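Long-range contacts in malate synthase (Haloferax volcanii, PDB 3OYZ), which catalyses the magnesium-dependent Claisen condensation of acetyl-CoA with glyoxylate to malyl-CoA and its hydrolysis to malate and CoA in the glyoxylate cycle: residues I346-K357 against W387-P398; I399-E407 against Y420-V431. One frame throughout, in Å; residues are numbered along the deposited sequence.

Interaction 1: residues I346-K357 against W387-P398; sequences IVDSMEEFEAAK and WDEATYQAAMTP. With ACO (acetyl coenzyme *a), chain B.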
loop_
_atom_site.group_PDB
_atom_site.type_symbol
_atom_site.label_atom_id
_atom_site.label_comp_id
_atom_site.label_asym_id
_atom_site.label_seq_id
_atom_site.Cartn_x
_atom_site.Cartn_y
_atom_site.Cartn_z
ATOM N N ILE A 346 22.559 9.764 -19.243
ATOM C CA ILE A 346 22.289 8.402 -18.758
ATOM C C ILE A 346 23.281 7.344 -19.274
ATOM O O ILE A 346 23.924 6.635 -18.476
ATOM C CB ILE A 346 20.820 7.955 -19.019
ATOM C CG1 ILE A 346 19.873 8.691 -18.060
ATOM C CG2 ILE A 346 20.715 6.461 -18.817
ATOM C CD1 ILE A 346 18.566 9.057 -18.697
ATOM N N VAL A 347 23.429 7.270 -20.590
ATOM C CA VAL A 347 24.477 6.426 -21.155
ATOM C C VAL A 347 25.888 6.698 -20.585
ATOM O O VAL A 347 26.649 5.760 -20.323
ATOM C CB VAL A 347 24.527 6.660 -22.677
ATOM C CG1 VAL A 347 25.538 5.710 -23.310
ATOM C CG2 VAL A 347 23.100 6.608 -23.285
ATOM N N ASP A 348 26.229 7.967 -20.376
ATOM C CA ASP A 348 27.528 8.331 -19.814
ATOM C C ASP A 348 27.715 7.718 -18.416
ATOM O O ASP A 348 28.765 7.103 -18.136
ATOM C CB ASP A 348 27.677 9.869 -19.695
ATOM C CG ASP A 348 27.957 10.585 -21.037
ATOM O OD1 ASP A 348 28.232 9.894 -22.039
ATOM O OD2 ASP A 348 27.881 11.844 -21.101
ATOM N N SER A 349 26.726 7.904 -17.529
ATOM C CA SER A 349 26.845 7.339 -16.175
ATOM C C SER A 349 27.048 5.833 -16.210
ATOM O O SER A 349 27.806 5.288 -15.411
ATOM C CB SER A 349 25.628 7.666 -15.323
ATOM O OG SER A 349 25.371 9.051 -15.426
ATOM N N MET A 350 26.428 5.185 -17.192
ATOM C CA MET A 350 26.467 3.732 -17.312
ATOM C C MET A 350 27.827 3.185 -17.780
ATOM O O MET A 350 28.360 2.236 -17.180
ATOM C CB MET A 350 25.302 3.251 -18.187
ATOM C CG MET A 350 23.916 3.242 -17.503
ATOM S SD MET A 350 22.551 2.718 -18.577
ATOM C CE MET A 350 23.137 1.143 -19.199
ATOM N N GLU A 351 28.369 3.793 -18.838
ATOM C CA GLU A 351 29.725 3.500 -19.357
ATOM C C GLU A 351 30.824 3.766 -18.337
ATOM O O GLU A 351 31.635 2.875 -18.070
ATOM C CB GLU A 351 29.993 4.219 -20.675
ATOM C CG GLU A 351 29.221 3.574 -21.834
ATOM C CD GLU A 351 29.051 4.480 -23.050
ATOM O OE1 GLU A 351 28.463 4.023 -24.048
ATOM O OE2 GLU A 351 29.471 5.657 -23.045
ATOM N N GLU A 352 30.772 4.939 -17.704
ATOM C CA GLU A 352 31.597 5.221 -16.522
ATOM C C GLU A 352 31.517 4.132 -15.443
ATOM O O GLU A 352 32.546 3.705 -14.910
ATOM C CB GLU A 352 31.324 6.609 -15.909
ATOM C CG GLU A 352 32.146 6.825 -14.618
ATOM C CD GLU A 352 31.892 8.104 -13.814
ATOM O OE1 GLU A 352 32.383 8.131 -12.657
ATOM O OE2 GLU A 352 31.236 9.066 -14.283
ATOM N N PHE A 353 30.313 3.676 -15.090
ATOM C CA PHE A 353 30.213 2.616 -14.078
ATOM C C PHE A 353 30.786 1.274 -14.560
ATOM O O PHE A 353 31.492 0.595 -13.798
ATOM C CB PHE A 353 28.789 2.397 -13.519
ATOM C CG PHE A 353 28.688 1.133 -12.724
ATOM C CD1 PHE A 353 29.101 1.109 -11.398
ATOM C CD2 PHE A 353 28.337 -0.055 -13.351
ATOM C CE1 PHE A 353 29.085 -0.055 -10.669
ATOM C CE2 PHE A 353 28.312 -1.230 -12.648
ATOM C CZ PHE A 353 28.702 -1.240 -11.304
ATOM N N GLU A 354 30.398 0.895 -15.779
ATOM C CA GLU A 354 30.829 -0.283 -16.555
ATOM C C GLU A 354 32.366 -0.468 -16.499
ATOM O O GLU A 354 32.854 -1.543 -16.104
ATOM C CB GLU A 354 30.301 -0.059 -17.984
ATOM C CG GLU A 354 30.188 -1.189 -19.015
ATOM C CD GLU A 354 29.464 -0.728 -20.305
ATOM O OE1 GLU A 354 29.974 0.131 -21.069
ATOM O OE2 GLU A 354 28.342 -1.215 -20.585
ATOM N N ALA A 355 33.101 0.586 -16.875
ATOM C CA ALA A 355 34.562 0.699 -16.769
ATOM C C ALA A 355 35.108 0.488 -15.341
ATOM O O ALA A 355 36.062 -0.277 -15.147
ATOM C CB ALA A 355 35.031 2.040 -17.359
ATOM N N ALA A 356 34.520 1.139 -14.335
ATOM C CA ALA A 356 34.922 0.931 -12.937
ATOM C C ALA A 356 34.822 -0.533 -12.480
ATOM O O ALA A 356 35.763 -1.075 -11.880
ATOM C CB ALA A 356 34.158 1.871 -11.991
ATOM N N LYS A 357 33.687 -1.170 -12.783
ATOM C CA LYS A 357 33.436 -2.583 -12.444
ATOM C C LYS A 357 34.440 -3.504 -13.151
ATOM O O LYS A 357 35.013 -4.397 -12.524
ATOM C CB LYS A 357 31.972 -2.981 -12.747
ATOM C CG LYS A 357 31.644 -4.476 -12.705
ATOM C CD LYS A 357 30.246 -4.783 -13.218
ATOM C CE LYS A 357 30.204 -5.185 -14.696
ATOM N NZ LYS A 357 28.852 -5.718 -15.067
ATOM N N TRP A 387 27.150 4.100 -6.635
ATOM C CA TRP A 387 26.812 3.270 -7.787
ATOM C C TRP A 387 27.386 1.857 -7.657
ATOM O O TRP A 387 28.553 1.654 -7.246
ATOM C CB TRP A 387 27.302 3.816 -9.133
ATOM C CG TRP A 387 26.388 4.860 -9.704
ATOM C CD1 TRP A 387 26.093 6.047 -9.129
ATOM C CD2 TRP A 387 25.709 4.844 -10.969
ATOM N NE1 TRP A 387 25.253 6.776 -9.944
ATOM C CE2 TRP A 387 24.969 6.035 -11.057
ATOM C CE3 TRP A 387 25.584 3.904 -12.000
ATOM C CZ2 TRP A 387 24.157 6.335 -12.155
ATOM C CZ3 TRP A 387 24.792 4.216 -13.088
ATOM C CH2 TRP A 387 24.084 5.413 -13.155
ATOM N N ASP A 388 26.516 0.900 -7.993
ATOM C CA ASP A 388 26.898 -0.469 -8.259
ATOM C C ASP A 388 26.030 -1.056 -9.372
ATOM O O ASP A 388 25.293 -0.309 -10.027
ATOM C CB ASP A 388 26.990 -1.286 -6.969
ATOM C CG ASP A 388 25.663 -1.455 -6.238
ATOM O OD1 ASP A 388 24.562 -1.325 -6.823
ATOM O OD2 ASP A 388 25.745 -1.820 -5.043
ATOM N N GLU A 389 26.182 -2.361 -9.608
ATOM C CA GLU A 389 25.591 -3.077 -10.741
ATOM C C GLU A 389 24.064 -2.880 -10.733
ATOM O O GLU A 389 23.478 -2.658 -11.781
ATOM C CB GLU A 389 25.955 -4.567 -10.667
ATOM C CG GLU A 389 25.299 -5.464 -11.712
ATOM C CD GLU A 389 25.712 -5.146 -13.148
ATOM O OE1 GLU A 389 26.684 -4.406 -13.379
ATOM O OE2 GLU A 389 25.074 -5.646 -14.083
ATOM N N ALA A 390 23.480 -2.873 -9.541
ATOM C CA ALA A 390 22.031 -2.608 -9.393
ATOM C C ALA A 390 21.694 -1.208 -9.925
ATOM O O ALA A 390 20.702 -0.993 -10.609
ATOM C CB ALA A 390 21.629 -2.747 -7.927
ATOM N N THR A 391 22.512 -0.227 -9.560
ATOM C CA THR A 391 22.265 1.135 -9.971
ATOM C C THR A 391 22.322 1.222 -11.496
ATOM O O THR A 391 21.537 1.932 -12.155
ATOM C CB THR A 391 23.370 2.105 -9.424
ATOM O OG1 THR A 391 23.743 1.738 -8.099
ATOM C CG2 THR A 391 22.908 3.551 -9.450
ATOM N N TYR A 392 23.348 0.576 -12.039
ATOM C CA TYR A 392 23.460 0.465 -13.459
ATOM C C TYR A 392 22.192 -0.152 -14.067
ATOM O O TYR A 392 21.624 0.372 -15.034
ATOM C CB TYR A 392 24.674 -0.445 -13.699
ATOM C CG TYR A 392 24.838 -0.803 -15.132
ATOM C CD1 TYR A 392 25.332 0.132 -16.029
ATOM C CD2 TYR A 392 24.525 -2.070 -15.600
ATOM C CE1 TYR A 392 25.502 -0.177 -17.352
ATOM C CE2 TYR A 392 24.654 -2.382 -16.949
ATOM C CZ TYR A 392 25.154 -1.424 -17.812
ATOM O OH TYR A 392 25.340 -1.690 -19.148
ATOM N N GLN A 393 21.765 -1.325 -13.573
ATOM C CA GLN A 393 20.574 -1.978 -14.142
ATOM C C GLN A 393 19.356 -1.043 -14.045
ATOM O O GLN A 393 18.600 -0.820 -15.026
ATOM C CB GLN A 393 20.347 -3.288 -13.340
ATOM C CG GLN A 393 21.381 -4.360 -13.606
ATOM C CD GLN A 393 21.441 -4.712 -15.098
ATOM O OE1 GLN A 393 20.448 -4.606 -15.833
ATOM N NE2 GLN A 393 22.631 -5.100 -15.564
ATOM N N ALA A 394 19.174 -0.430 -12.873
ATOM C CA ALA A 394 18.037 0.502 -12.713
ATOM C C ALA A 394 18.037 1.711 -13.619
ATOM O O ALA A 394 16.971 2.167 -14.061
ATOM C CB ALA A 394 17.853 0.969 -11.243
ATOM N N ALA A 395 19.229 2.275 -13.853
ATOM C CA ALA A 395 19.358 3.456 -14.738
ATOM C C ALA A 395 18.959 3.152 -16.183
ATOM O O ALA A 395 18.669 4.059 -16.929
ATOM C CB ALA A 395 20.825 3.986 -14.762
ATOM N N MET A 396 19.024 1.898 -16.616
ATOM C CA MET A 396 18.838 1.529 -18.020
ATOM C C MET A 396 17.372 1.636 -18.454
ATOM O O MET A 396 17.077 1.660 -19.644
ATOM C CB MET A 396 19.311 0.093 -18.201
ATOM C CG MET A 396 19.496 -0.283 -19.664
ATOM S SD MET A 396 20.299 -1.885 -19.731
ATOM C CE MET A 396 21.186 -1.977 -18.168
ATOM N N THR A 397 16.425 1.674 -17.513
ATOM C CA THR A 397 15.001 1.673 -17.928
ATOM C C THR A 397 14.568 2.702 -18.955
ATOM O O THR A 397 13.930 2.331 -19.929
ATOM C CB THR A 397 14.049 1.664 -16.700
ATOM O OG1 THR A 397 14.363 0.453 -16.017
ATOM C CG2 THR A 397 12.579 1.675 -17.115
ATOM N N PRO A 398 14.909 3.990 -18.770
ATOM C CA PRO A 398 14.511 4.964 -19.795
ATOM C C PRO A 398 15.102 4.656 -21.177
ATOM O O PRO A 398 14.419 4.883 -22.169
ATOM C CB PRO A 398 14.967 6.314 -19.240
ATOM C CG PRO A 398 15.739 6.046 -18.001
ATOM C CD PRO A 398 15.576 4.596 -17.596
HETATM N N1A ACO B . 33.179 -0.896 4.601
HETATM C C2A ACO B . 34.392 -0.737 5.166
HETATM N N3A ACO B . 35.035 0.442 5.101
HETATM C C4A ACO B . 34.532 1.527 4.459
HETATM C C5A ACO B . 33.200 1.382 3.832
HETATM C C6A ACO B . 32.537 0.066 3.900
HETATM N N6A ACO B . 31.337 -0.036 3.269
HETATM N N7A ACO B . 32.893 2.552 3.258
HETATM C C8A ACO B . 33.943 3.380 3.472
HETATM N N9A ACO B . 34.886 2.794 4.223
HETATM C C1B ACO B . 36.151 3.475 4.648
HETATM C C2B ACO B . 36.627 4.339 3.488
HETATM O O2B ACO B . 37.409 3.535 2.606
HETATM C C3B ACO B . 37.401 5.444 4.179
HETATM O O3B ACO B . 38.639 4.802 4.501
HETATM P P3B ACO B . 40.082 5.551 4.765
HETATM O O7A ACO B . 40.116 5.461 6.282
HETATM O O8A ACO B . 39.827 6.902 4.129
HETATM O O9A ACO B . 41.134 4.754 4.026
HETATM C C4B ACO B . 36.586 5.659 5.443
HETATM O O4B ACO B . 35.964 4.400 5.736
HETATM C C5B ACO B . 35.477 6.684 5.233
HETATM O O5B ACO B . 34.962 6.474 3.917
HETATM P P1A ACO B . 33.986 7.526 3.199
HETATM O O1A ACO B . 34.623 8.830 2.841
HETATM O O2A ACO B . 32.828 7.650 4.146
HETATM O O3A ACO B . 33.432 6.914 1.828
HETATM P P2A ACO B . 34.339 6.799 0.512
HETATM O O4A ACO B . 35.593 6.282 1.138
HETATM O O5A ACO B . 34.051 8.017 -0.340
HETATM O O6A ACO B . 33.696 5.609 -0.393
HETATM C CBP ACO B . 31.946 4.080 -1.200
HETATM C CCP ACO B . 32.313 5.504 -0.764
HETATM C CDP ACO B . 32.788 3.643 -2.397
HETATM C CEP ACO B . 30.493 4.120 -1.655
HETATM C CAP ACO B . 32.177 3.044 -0.093
HETATM O OAP ACO B . 31.588 3.622 1.063
HETATM C C9P ACO B . 31.517 1.704 -0.343
HETATM O O9P ACO B . 31.970 0.945 -1.207
HETATM N N8P ACO B . 30.426 1.429 0.391
HETATM C C7P ACO B . 29.749 0.150 0.212
HETATM C C6P ACO B . 28.947 0.057 -1.094
HETATM C C5P ACO B . 28.115 -1.206 -0.960
HETATM O O5P ACO B . 28.189 -1.879 0.066
HETATM N N4P ACO B . 27.297 -1.466 -1.979
HETATM C C3P ACO B . 26.385 -2.595 -2.035
HETATM C C2P ACO B . 25.245 -2.457 -1.023
HETATM S S1P ACO B . 24.066 -1.573 -2.001
HETATM C C ACO B . 23.271 -2.640 -3.034
HETATM O O ACO B . 23.680 -3.755 -3.292
HETATM C CH3 ACO B . 22.025 -2.131 -3.691
#

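Interaction 2: residues I399-E407 against Y420-V431; sequences ISLFQDVYE and YGAGVVERAMEV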
loop_
_atom_site.group_PDB
_atom_site.type_symbol
_atom_site.label_atom_id
_atom_site.label_comp_id
_atom_site.label_asym_id
_atom_site.label_seq_id
_atom_site.Cartn_x
_atom_site.Cartn_y
_atom_site.Cartn_z
ATOM N N ILE A 399 16.277 4.024 -21.228
ATOM C CA ILE A 399 16.867 3.534 -22.470
ATOM C C ILE A 399 16.148 2.304 -23.054
ATOM O O ILE A 399 15.897 2.289 -24.261
ATOM C CB ILE A 399 18.363 3.133 -22.303
ATOM C CG1 ILE A 399 19.195 4.300 -21.767
ATOM C CG2 ILE A 399 18.942 2.569 -23.630
ATOM C CD1 ILE A 399 18.757 5.656 -22.279
ATOM N N SER A 400 15.871 1.280 -22.229
ATOM C CA SER A 400 15.116 0.114 -22.680
ATOM C C SER A 400 13.753 0.495 -23.224
ATOM O O SER A 400 13.308 -0.077 -24.193
ATOM C CB SER A 400 14.923 -0.919 -21.564
ATOM O OG SER A 400 16.194 -1.221 -21.039
ATOM N N LEU A 401 13.111 1.495 -22.633
ATOM C CA LEU A 401 11.863 1.961 -23.150
ATOM C C LEU A 401 12.094 2.642 -24.505
ATOM O O LEU A 401 11.325 2.414 -25.425
ATOM C CB LEU A 401 11.227 2.947 -22.177
ATOM C CG LEU A 401 10.182 3.743 -22.918
ATOM C CD1 LEU A 401 8.893 3.030 -23.025
ATOM C CD2 LEU A 401 9.907 5.065 -22.264
ATOM N N PHE A 402 13.083 3.518 -24.596
ATOM C CA PHE A 402 13.348 4.178 -25.879
ATOM C C PHE A 402 13.570 3.108 -26.955
ATOM O O PHE A 402 12.931 3.110 -28.000
ATOM C CB PHE A 402 14.580 5.103 -25.803
ATOM C CG PHE A 402 14.973 5.630 -27.164
ATOM C CD1 PHE A 402 14.328 6.735 -27.691
ATOM C CD2 PHE A 402 15.877 4.939 -27.966
ATOM C CE1 PHE A 402 14.632 7.214 -28.975
ATOM C CE2 PHE A 402 16.203 5.408 -29.260
ATOM C CZ PHE A 402 15.555 6.510 -29.772
ATOM N N GLN A 403 14.447 2.156 -26.695
ATOM C CA GLN A 403 14.702 1.069 -27.638
ATOM C C GLN A 403 13.486 0.253 -28.076
ATOM O O GLN A 403 13.336 -0.023 -29.286
ATOM C CB GLN A 403 15.736 0.117 -27.049
ATOM C CG GLN A 403 17.165 0.668 -26.932
ATOM C CD GLN A 403 18.057 -0.287 -26.167
ATOM O OE1 GLN A 403 17.569 -1.226 -25.543
ATOM N NE2 GLN A 403 19.357 -0.055 -26.195
ATOM N N ASP A 404 12.634 -0.127 -27.111
ATOM C CA ASP A 404 11.366 -0.778 -27.390
ATOM C C ASP A 404 10.539 0.016 -28.377
ATOM O O ASP A 404 9.954 -0.582 -29.273
ATOM C CB ASP A 404 10.488 -0.989 -26.140
ATOM C CG ASP A 404 9.304 -1.895 -26.415
ATOM O OD1 ASP A 404 9.518 -3.032 -26.868
ATOM O OD2 ASP A 404 8.127 -1.522 -26.231
ATOM N N VAL A 405 10.425 1.316 -28.141
ATOM C CA VAL A 405 9.646 2.251 -28.920
ATOM C C VAL A 405 10.228 2.419 -30.335
ATOM O O VAL A 405 9.517 2.339 -31.321
ATOM C CB VAL A 405 9.625 3.630 -28.248
ATOM C CG1 VAL A 405 9.128 4.651 -29.272
ATOM C CG2 VAL A 405 8.697 3.663 -27.033
ATOM N N TYR A 406 11.532 2.621 -30.432
ATOM C CA TYR A 406 12.187 2.694 -31.738
ATOM C C TYR A 406 11.967 1.407 -32.550
ATOM O O TYR A 406 11.442 1.475 -33.664
ATOM C CB TYR A 406 13.665 3.050 -31.552
ATOM C CG TYR A 406 14.361 3.526 -32.811
ATOM C CD1 TYR A 406 14.293 4.859 -33.210
ATOM C CD2 TYR A 406 15.105 2.637 -33.587
ATOM C CE1 TYR A 406 14.938 5.282 -34.372
ATOM C CE2 TYR A 406 15.746 3.047 -34.758
ATOM C CZ TYR A 406 15.649 4.363 -35.141
ATOM O OH TYR A 406 16.279 4.771 -36.299
ATOM N N GLU A 407 12.311 0.246 -31.994
ATOM C CA GLU A 407 12.038 -1.058 -32.605
ATOM C C GLU A 407 10.608 -1.307 -33.112
ATOM O O GLU A 407 10.396 -1.977 -34.129
ATOM C CB GLU A 407 12.449 -2.185 -31.638
ATOM C CG GLU A 407 13.915 -2.597 -31.791
ATOM C CD GLU A 407 14.542 -3.337 -30.604
ATOM O OE1 GLU A 407 14.244 -2.987 -29.443
ATOM O OE2 GLU A 407 15.363 -4.262 -30.835
ATOM N N TYR A 420 15.812 13.980 -30.739
ATOM C CA TYR A 420 17.151 13.705 -30.222
ATOM C C TYR A 420 18.378 14.041 -31.083
ATOM O O TYR A 420 19.474 14.231 -30.539
ATOM C CB TYR A 420 17.317 12.238 -29.803
ATOM C CG TYR A 420 16.390 11.836 -28.676
ATOM C CD1 TYR A 420 16.586 12.303 -27.378
ATOM C CD2 TYR A 420 15.287 11.032 -28.929
ATOM C CE1 TYR A 420 15.704 11.957 -26.344
ATOM C CE2 TYR A 420 14.404 10.686 -27.916
ATOM C CZ TYR A 420 14.628 11.135 -26.632
ATOM O OH TYR A 420 13.742 10.757 -25.665
ATOM N N GLY A 421 18.214 14.011 -32.402
ATOM C CA GLY A 421 19.345 13.987 -33.331
ATOM C C GLY A 421 19.723 12.548 -33.632
ATOM O O GLY A 421 19.759 11.720 -32.721
ATOM N N ALA A 422 20.004 12.253 -34.900
ATOM C CA ALA A 422 20.262 10.894 -35.398
ATOM C C ALA A 422 21.475 10.220 -34.760
ATOM O O ALA A 422 21.680 8.999 -34.844
ATOM C CB ALA A 422 20.421 10.929 -36.922
ATOM N N GLY A 423 22.311 11.050 -34.155
ATOM C CA GLY A 423 23.527 10.565 -33.517
ATOM C C GLY A 423 23.229 10.055 -32.120
ATOM O O GLY A 423 23.671 8.962 -31.761
ATOM N N VAL A 424 22.514 10.856 -31.333
ATOM C CA VAL A 424 22.034 10.434 -30.007
ATOM C C VAL A 424 21.202 9.148 -30.117
ATOM O O VAL A 424 21.414 8.206 -29.338
ATOM C CB VAL A 424 21.207 11.522 -29.281
ATOM C CG1 VAL A 424 20.773 11.032 -27.887
ATOM C CG2 VAL A 424 21.974 12.837 -29.208
ATOM N N VAL A 425 20.342 9.092 -31.134
ATOM C CA VAL A 425 19.536 7.919 -31.409
ATOM C C VAL A 425 20.351 6.655 -31.597
ATOM O O VAL A 425 19.986 5.614 -31.037
ATOM C CB VAL A 425 18.548 8.120 -32.572
ATOM C CG1 VAL A 425 17.850 6.819 -32.951
ATOM C CG2 VAL A 425 17.519 9.170 -32.229
ATOM N N GLU A 426 21.429 6.721 -32.383
ATOM C CA GLU A 426 22.101 5.492 -32.816
ATOM C C GLU A 426 22.968 5.048 -31.661
ATOM O O GLU A 426 23.177 3.850 -31.470
ATOM C CB GLU A 426 22.908 5.651 -34.113
ATOM C CG GLU A 426 22.067 5.699 -35.415
ATOM C CD GLU A 426 20.855 4.730 -35.465
ATOM O OE1 GLU A 426 20.981 3.525 -35.110
ATOM O OE2 GLU A 426 19.756 5.179 -35.889
ATOM N N ARG A 427 23.384 6.003 -30.837
ATOM C CA ARG A 427 24.069 5.650 -29.589
ATOM C C ARG A 427 23.201 4.865 -28.585
ATOM O O ARG A 427 23.685 3.879 -28.020
ATOM C CB ARG A 427 24.639 6.904 -28.924
ATOM C CG ARG A 427 25.739 6.588 -27.931
ATOM C CD ARG A 427 26.676 7.764 -27.802
ATOM N NE ARG A 427 26.544 8.508 -26.556
ATOM C CZ ARG A 427 27.100 8.159 -25.397
ATOM N NH1 ARG A 427 27.793 7.029 -25.291
ATOM N NH2 ARG A 427 26.948 8.945 -24.338
ATOM N N ALA A 428 21.957 5.316 -28.375
ATOM C CA ALA A 428 20.947 4.709 -27.482
ATOM C C ALA A 428 20.657 3.301 -27.947
ATOM O O ALA A 428 20.724 2.353 -27.164
ATOM C CB ALA A 428 19.650 5.492 -27.511
ATOM N N MET A 429 20.385 3.182 -29.245
ATOM C CA MET A 429 20.181 1.875 -29.834
ATOM C C MET A 429 21.332 0.909 -29.653
ATOM O O MET A 429 21.091 -0.266 -29.864
ATOM C CB MET A 429 19.761 1.934 -31.301
ATOM C CG MET A 429 18.480 2.695 -31.547
ATOM S SD MET A 429 17.187 2.123 -30.403
ATOM C CE MET A 429 16.612 0.586 -31.096
ATOM N N GLU A 430 22.505 1.341 -29.185
ATOM C CA GLU A 430 23.630 0.426 -28.968
ATOM C C GLU A 430 23.728 -0.209 -27.587
ATOM O O GLU A 430 24.246 -1.319 -27.475
ATOM C CB GLU A 430 24.987 1.110 -29.185
ATOM C CG GLU A 430 25.204 1.818 -30.513
ATOM C CD GLU A 430 25.672 0.905 -31.631
ATOM O OE1 GLU A 430 25.138 -0.226 -31.741
ATOM O OE2 GLU A 430 26.562 1.342 -32.394
ATOM N N VAL A 431 23.297 0.503 -26.549
ATOM C CA VAL A 431 23.476 0.099 -25.151
ATOM C C VAL A 431 23.019 -1.337 -24.870
ATOM O O VAL A 431 22.045 -1.776 -25.476
ATOM C CB VAL A 431 22.681 1.060 -24.251
ATOM C CG1 VAL A 431 22.778 0.695 -22.781
ATOM C CG2 VAL A 431 23.130 2.478 -24.488
#

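Interaction 1: residues I346-K357 against W387-P398
Phe-353 and Tyr-392 meet at the apolar centre, where helices 346-357 and 389-395 run nearly antiparallel, their axes 9.9 Å apart at 154°. The two rings are tilted by only 28° but slid so far past each other that they barely overlap; contact passes instead from Phe-353 CD2 to Tyr-392 CB (3.7 Å). With CG anti to the backbone N (chi1 168°), the Phe-353 ring is carried over the turn that starts the second helix: CZ lies 3.2 Å from Glu-389 N, and Asp-388 O stands above one face, toward the rim. Met-350 crosses Tyr-392 at about a right angle. A bend at its last torsion lays CE on the phenol, 3.3 Å from Tyr-392 CE1, and brings it to Met-396 CE as well; SD lies obliquely beside the Tyr-392 ring, a Met-aromatic contact. On one flank, Trp-387 CH2 rests against Ser-349 CB, while Thr-391 CG2 sits over the centre of the indole; farther along, Ile-346 CD1 reaches Pro-398 CG. The polar edge is a salt bridge from Lys-357 NZ to Glu-389 OE1 (3.0 Å), the ammonium arriving from above the carboxylate plane. Glu-389 OE2 takes a second bond from Gln-393 NE2, so both oxygens are held. Asp-388 N donates almost straight to Thr-391 OG1 (2.9 Å), and Asp-388 OD1 accepts a weak bond from Ala-390 N. The Asp-388 carboxylate turns to the ligand side, OD2 lying 3.2 Å from C3P of acetyl-CoA. Helix 343-358 thus backs a capping box whose N-cap residue, Asp-388, is the predicted proton acceptor of malate synthase and lines the acetyl-CoA pocket beside Asp-52 of the magnesium-binding site.

Interaction 2: residues I399-E407 against Y420-V431
This is a largely apolar helix-helix contact near the C-terminus, outside the TIM barrel: 399-407, part of helix 397-408, packs steeply across helix 422-428 and the turn after it, the axes 10.7 Å apart at 105°. Met-429 fills the angle between Phe-402 and Tyr-406. Bent at both chi2 and chi3, its side chain sets SD 3.6 Å from Phe-402 CE2 and CE 3.6 Å from Tyr-406 CD2, giving Met-aromatic contacts with both rings. Val-425 CG1 meets the Phe-402 ring at its edge, in plane, and also touches Tyr-406 CE1 at 3.6 Å. Farther round Phe-402, Ala-428 CB approaches CD2, and Tyr-420 CE2 lies 3.6 Å from CE1, the two ring planes almost perpendicular. Ile-399 CG2 packs against Val-431 CB. The Tyr-420 hydroxyl bonds to Pro-273 O of a second subunit, and Tyr-406 stacks on His-413 of the intervening helix. Beside this apolar patch, Gln-403 stretches along the sulfur of Met-429, its chain extended beyond CG (chi2 172°), and presents its amide to the turn 428-431. NE2 donates to Ala-428 O (2.9 Å, 161°) and to Val-431 O (3.3 Å), both acceptors lying near the amide plane. Ala-428 O also accepts from Val-431 N within the type I turn, the two donors reaching it from opposite faces of its plane. A single amide therefore pins both ends of the turn 428-431, fixing its own rotation in doing so, while sulfur, aromatic rings and aliphatic carbons supply most of the rest.

Overall arrangement
Helix 397-408 continues from the end of interaction 1 into interaction 2, so the two contacts follow in series along the chain, their centres about 16 Å apart. Neither is wholly buried, but interaction 1 lies nearer the chain's centre (about 16 Å against 30 Å) and reaches the acetyl-CoA pocket; interaction 2 is away from the annotated sites. Arg-427 ties them directly, with salt bridges to Asp-348 and Glu-351 of helix 343-358, and Val-431 packs on Met-350. Both combine methionine with aromatic rings, yet 346-357/387-398 ends in a charged pair, whereas 399-407/420-431 relies on a neutral amide. Both also touch a second subunit.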